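PDB 3GMG: UPF0749 protein MT1873 from Mycobacterium tuberculosis, which is of unknown function but belongs to the UPF0749 (DUF881) family of bacterial proteins and is probably associated with the cell membrane. Local coordinates for the interface of chains A and B. Numbering follows the deposited sequence. Chains: chain A/B, Uncharacterized protein Rv1825/MT1873.

The interface of chains A and B. Residues chain A 26, 32-35, 67, 109; chain B 155, 157-161.
The C-terminal tail of chain B, loop residues B:His155 to B:Ala158 and the short strand 159-160, lies against chain A between the end of helix 20-27, strand 33-35, the loop at A:Glu67 and the end of strand 104-109. Each chain is the C-terminal part, largely the DUF881 region, of a longer protein. The tails are exchanged two-fold symmetrically, which may or may not reflect a dimer in the cell. Strand 159-160 adds antiparallel to strand 33-35. A:Thr34 N gives a hydrogen bond to B:Gln159 O (2.9 Å), and B:Gln159 N returns one to A:Thr34 O at 2.8 Å, both in the carbonyl planes. A:Thr34 OG1 is anti to the backbone N (chi1 -174°), which puts CG2 in the crowded position, beside B:Gln159 O. B:Pro160 pairs with A:Ala33 without direct hydrogen bonds, so its missing N-H costs none here; its ring nitrogen and CD face the tip of A:Ile26. A water joining A:Gly32 O and B:Val161 N prolongs the ladder, while B:Val161 CG2 covers the backbone of A:Ala33, whose CB lies beside B:Gln159 O and B:Ala158 CB.

A:Glu67 grips the loop leading into the strand. Its extended chain brings A:Glu67 OE1 to two successive N-H groups: B:Ala158 N nearly along the C-O axis at 2.8 Å and almost straight (173° at H), B:Tyr157 N from above the carboxylate plane at 2.9 Å, more bent (154°). The donors would favour a charged carboxylate. The A:Ile109 CG2 methyl packs on B:Ala158 CA; the small alanine lets the loop lie close. A:Ile26 crosses the imidazole obliquely, its CG2 3.8 Å from B:His155 CE1. The adjacent nitrogen, B:His155 NE2, lies 3.0 Å from a water, itself 2.8 Å from A:Glu67 O.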
ATOM      1  N   ILE A  26       2.671 -15.616  -1.503  1.00 19.99           N
ATOM      2  CA  ILE A  26       3.564 -14.802  -2.333  1.00 19.97           C
ATOM      3  C   ILE A  26       3.097 -13.352  -2.368  1.00 19.58           C
ATOM      4  O   ILE A  26       3.905 -12.433  -2.192  1.00 18.57           O
ATOM      5  CB  ILE A  26       3.721 -15.354  -3.757  1.00 20.09           C
ATOM      6  CG1 ILE A  26       4.505 -16.667  -3.728  1.00 21.22           C
ATOM      7  CG2 ILE A  26       4.452 -14.315  -4.645  1.00 20.60           C
ATOM      8  CD1 ILE A  26       4.481 -17.397  -5.064  1.00 23.12           C
ATOM      9  N   GLY A  32       9.045 -16.817  -0.198  1.00 16.88           N
ATOM     10  CA  GLY A  32       9.820 -16.470  -1.368  1.00 16.43           C
ATOM     11  C   GLY A  32       9.108 -16.765  -2.669  1.00 15.76           C
ATOM     12  O   GLY A  32       8.103 -17.493  -2.706  1.00 16.80           O
ATOM     13  N   ALA A  33       9.636 -16.208  -3.742  1.00 14.73           N
ATOM     14  CA  ALA A  33       9.114 -16.410  -5.082  1.00 14.30           C
ATOM     15  C   ALA A  33      10.248 -16.491  -6.078  1.00 13.61           C
ATOM     16  O   ALA A  33      11.341 -15.972  -5.844  1.00 13.93           O
ATOM     17  CB  ALA A  33       8.195 -15.276  -5.456  1.00 14.49           C
ATOM     18  N   THR A  34       9.970 -17.153  -7.181  1.00 13.32           N
ATOM     19  CA  THR A  34      10.892 -17.246  -8.287  1.00 13.64           C
ATOM     20  C   THR A  34      10.141 -17.132  -9.613  1.00 13.11           C
ATOM     21  O   THR A  34       8.944 -17.466  -9.708  1.00 13.71           O
ATOM     22  CB  THR A  34      11.689 -18.570  -8.205  1.00 13.37           C
ATOM     23  OG1 THR A  34      12.689 -18.588  -9.212  1.00 14.35           O
ATOM     24  CG2 THR A  34      10.787 -19.781  -8.362  1.00 15.17           C
ATOM     25  N   GLY A  35      10.801 -16.619 -10.629  1.00 12.77           N
ATOM     26  CA  GLY A  35      10.253 -16.513 -11.957  1.00 12.52           C
ATOM     27  C   GLY A  35      11.121 -15.623 -12.813  1.00 12.06           C
ATOM     28  O   GLY A  35      12.170 -15.138 -12.348  1.00 12.14           O
ATOM     29  N   GLU A  67       5.545  -8.729  -9.743  1.00 13.11           N
ATOM     30  CA  GLU A  67       4.790  -9.544  -8.784  1.00 12.76           C
ATOM     31  C   GLU A  67       5.520  -9.812  -7.469  1.00 13.11           C
ATOM     32  O   GLU A  67       4.929 -10.304  -6.498  1.00 14.61           O
ATOM     33  CB  GLU A  67       4.369 -10.862  -9.458  1.00 13.49           C
ATOM     34  CG  GLU A  67       3.471 -10.583 -10.662  1.00 14.33           C
ATOM     35  CD  GLU A  67       3.041 -11.817 -11.426  1.00 15.72           C
ATOM     36  OE1 GLU A  67       3.600 -12.899 -11.170  1.00 15.99           O
ATOM     37  OE2 GLU A  67       2.107 -11.700 -12.269  1.00 17.24           O
ATOM     38  N   ILE A 109      10.323  -9.775 -10.172  1.00  9.86           N
ATOM     39  CA  ILE A 109       9.766 -10.879 -10.951  1.00 10.72           C
ATOM     40  C   ILE A 109       8.604 -10.360 -11.769  1.00 10.84           C
ATOM     41  O   ILE A 109       7.696  -9.722 -11.226  1.00 11.65           O
ATOM     42  CB  ILE A 109       9.340 -12.037 -10.054  1.00 10.53           C
ATOM     43  CG1 ILE A 109      10.568 -12.727  -9.428  1.00 11.82           C
ATOM     44  CG2 ILE A 109       8.524 -13.084 -10.848  1.00 12.12           C
ATOM     45  CD1 ILE A 109      10.260 -13.663  -8.279  1.00 13.48           C
TER
ATOM     46  N   HIS B 155      -0.948 -14.587 -10.158  1.00 19.01           N
ATOM     47  CA  HIS B 155       0.418 -14.390 -10.596  1.00 18.69           C
ATOM     48  C   HIS B 155       0.649 -15.108 -11.913  1.00 17.36           C
ATOM     49  O   HIS B 155       0.439 -16.321 -12.015  1.00 17.69           O
ATOM     50  CB  HIS B 155       1.393 -14.961  -9.574  1.00 19.40           C
ATOM     51  CG  HIS B 155       1.285 -14.314  -8.236  1.00 21.97           C
ATOM     52  ND1 HIS B 155       0.993 -15.013  -7.082  1.00 25.24           N
ATOM     53  CD2 HIS B 155       1.383 -13.012  -7.884  1.00 23.07           C
ATOM     54  CE1 HIS B 155       0.940 -14.161  -6.071  1.00 24.74           C
ATOM     55  NE2 HIS B 155       1.169 -12.944  -6.531  1.00 25.32           N
ATOM     56  N   TYR B 157       3.823 -14.723 -13.371  1.00 15.73           N
ATOM     57  CA  TYR B 157       5.284 -14.926 -13.463  1.00 15.88           C
ATOM     58  C   TYR B 157       5.878 -15.519 -12.194  1.00 15.45           C
ATOM     59  O   TYR B 157       6.732 -16.411 -12.269  1.00 17.23           O
ATOM     60  CB  TYR B 157       5.986 -13.606 -13.816  1.00 15.83           C
ATOM     61  CG  TYR B 157       5.458 -13.019 -15.094  1.00 16.30           C
ATOM     62  CD1 TYR B 157       5.888 -13.479 -16.331  1.00 19.34           C
ATOM     63  CD2 TYR B 157       4.480 -12.046 -15.063  1.00 16.80           C
ATOM     64  CE1 TYR B 157       5.353 -12.954 -17.501  1.00 20.05           C
ATOM     65  CE2 TYR B 157       3.958 -11.519 -16.217  1.00 18.07           C
ATOM     66  CZ  TYR B 157       4.392 -11.967 -17.421  1.00 19.36           C
ATOM     67  OH  TYR B 157       3.838 -11.428 -18.568  1.00 22.61           O
ATOM     68  N   ALA B 158       5.430 -15.043 -11.034  1.00 15.38           N
ATOM     69  CA  ALA B 158       5.930 -15.537  -9.754  1.00 15.67           C
ATOM     70  C   ALA B 158       5.376 -16.928  -9.424  1.00 17.13           C
ATOM     71  O   ALA B 158       4.182 -17.187  -9.564  1.00 17.93           O
ATOM     72  CB  ALA B 158       5.591 -14.549  -8.615  1.00 15.86           C
ATOM     73  N   GLN B 159       6.261 -17.807  -8.972  1.00 17.70           N
ATOM     74  CA  GLN B 159       5.915 -19.140  -8.487  1.00 18.62           C
ATOM     75  C   GLN B 159       6.566 -19.353  -7.142  1.00 19.49           C
ATOM     76  O   GLN B 159       7.605 -18.760  -6.851  1.00 17.86           O
ATOM     77  CB  GLN B 159       6.499 -20.210  -9.393  1.00 19.56           C
ATOM     78  CG  GLN B 159       5.904 -20.324 -10.740  1.00 21.51           C
ATOM     79  CD  GLN B 159       6.467 -21.544 -11.459  1.00 25.18           C
ATOM     80  OE1 GLN B 159       6.242 -22.692 -11.045  1.00 30.09           O
ATOM     81  NE2 GLN B 159       7.221 -21.301 -12.508  1.00 23.41           N
ATOM     82  N   PRO B 160       6.010 -20.252  -6.330  1.00 21.35           N
ATOM     83  CA  PRO B 160       6.653 -20.587  -5.060  1.00 23.13           C
ATOM     84  C   PRO B 160       8.012 -21.267  -5.244  1.00 24.70           C
ATOM     85  O   PRO B 160       8.221 -21.971  -6.221  1.00 25.41           O
ATOM     86  CB  PRO B 160       5.651 -21.543  -4.395  1.00 23.78           C
ATOM     87  CG  PRO B 160       4.797 -22.036  -5.491  1.00 22.91           C
ATOM     88  CD  PRO B 160       4.741 -20.978  -6.530  1.00 21.60           C
ATOM     89  N   VAL B 161       8.930 -21.010  -4.320  1.00 26.77           N
ATOM     90  CA  VAL B 161      10.258 -21.628  -4.338  1.00 28.15           C
ATOM     91  C   VAL B 161      10.188 -23.086  -3.882  1.00 28.89           C
ATOM     92  O   VAL B 161       9.540 -23.399  -2.877  1.00 30.28           O
ATOM     93  CB  VAL B 161      11.233 -20.842  -3.444  1.00 28.52           C
ATOM     94  CG1 VAL B 161      12.530 -21.611  -3.240  1.00 29.71           C
ATOM     95  CG2 VAL B 161      11.503 -19.465  -4.052  1.00 28.11           C
TER
HETATM   96  O   HOH W   1       2.252 -10.277  -5.821  1.00 21.63           O
HETATM   97  O   HOH W   2       7.690 -20.076  -2.084  1.00 32.70           O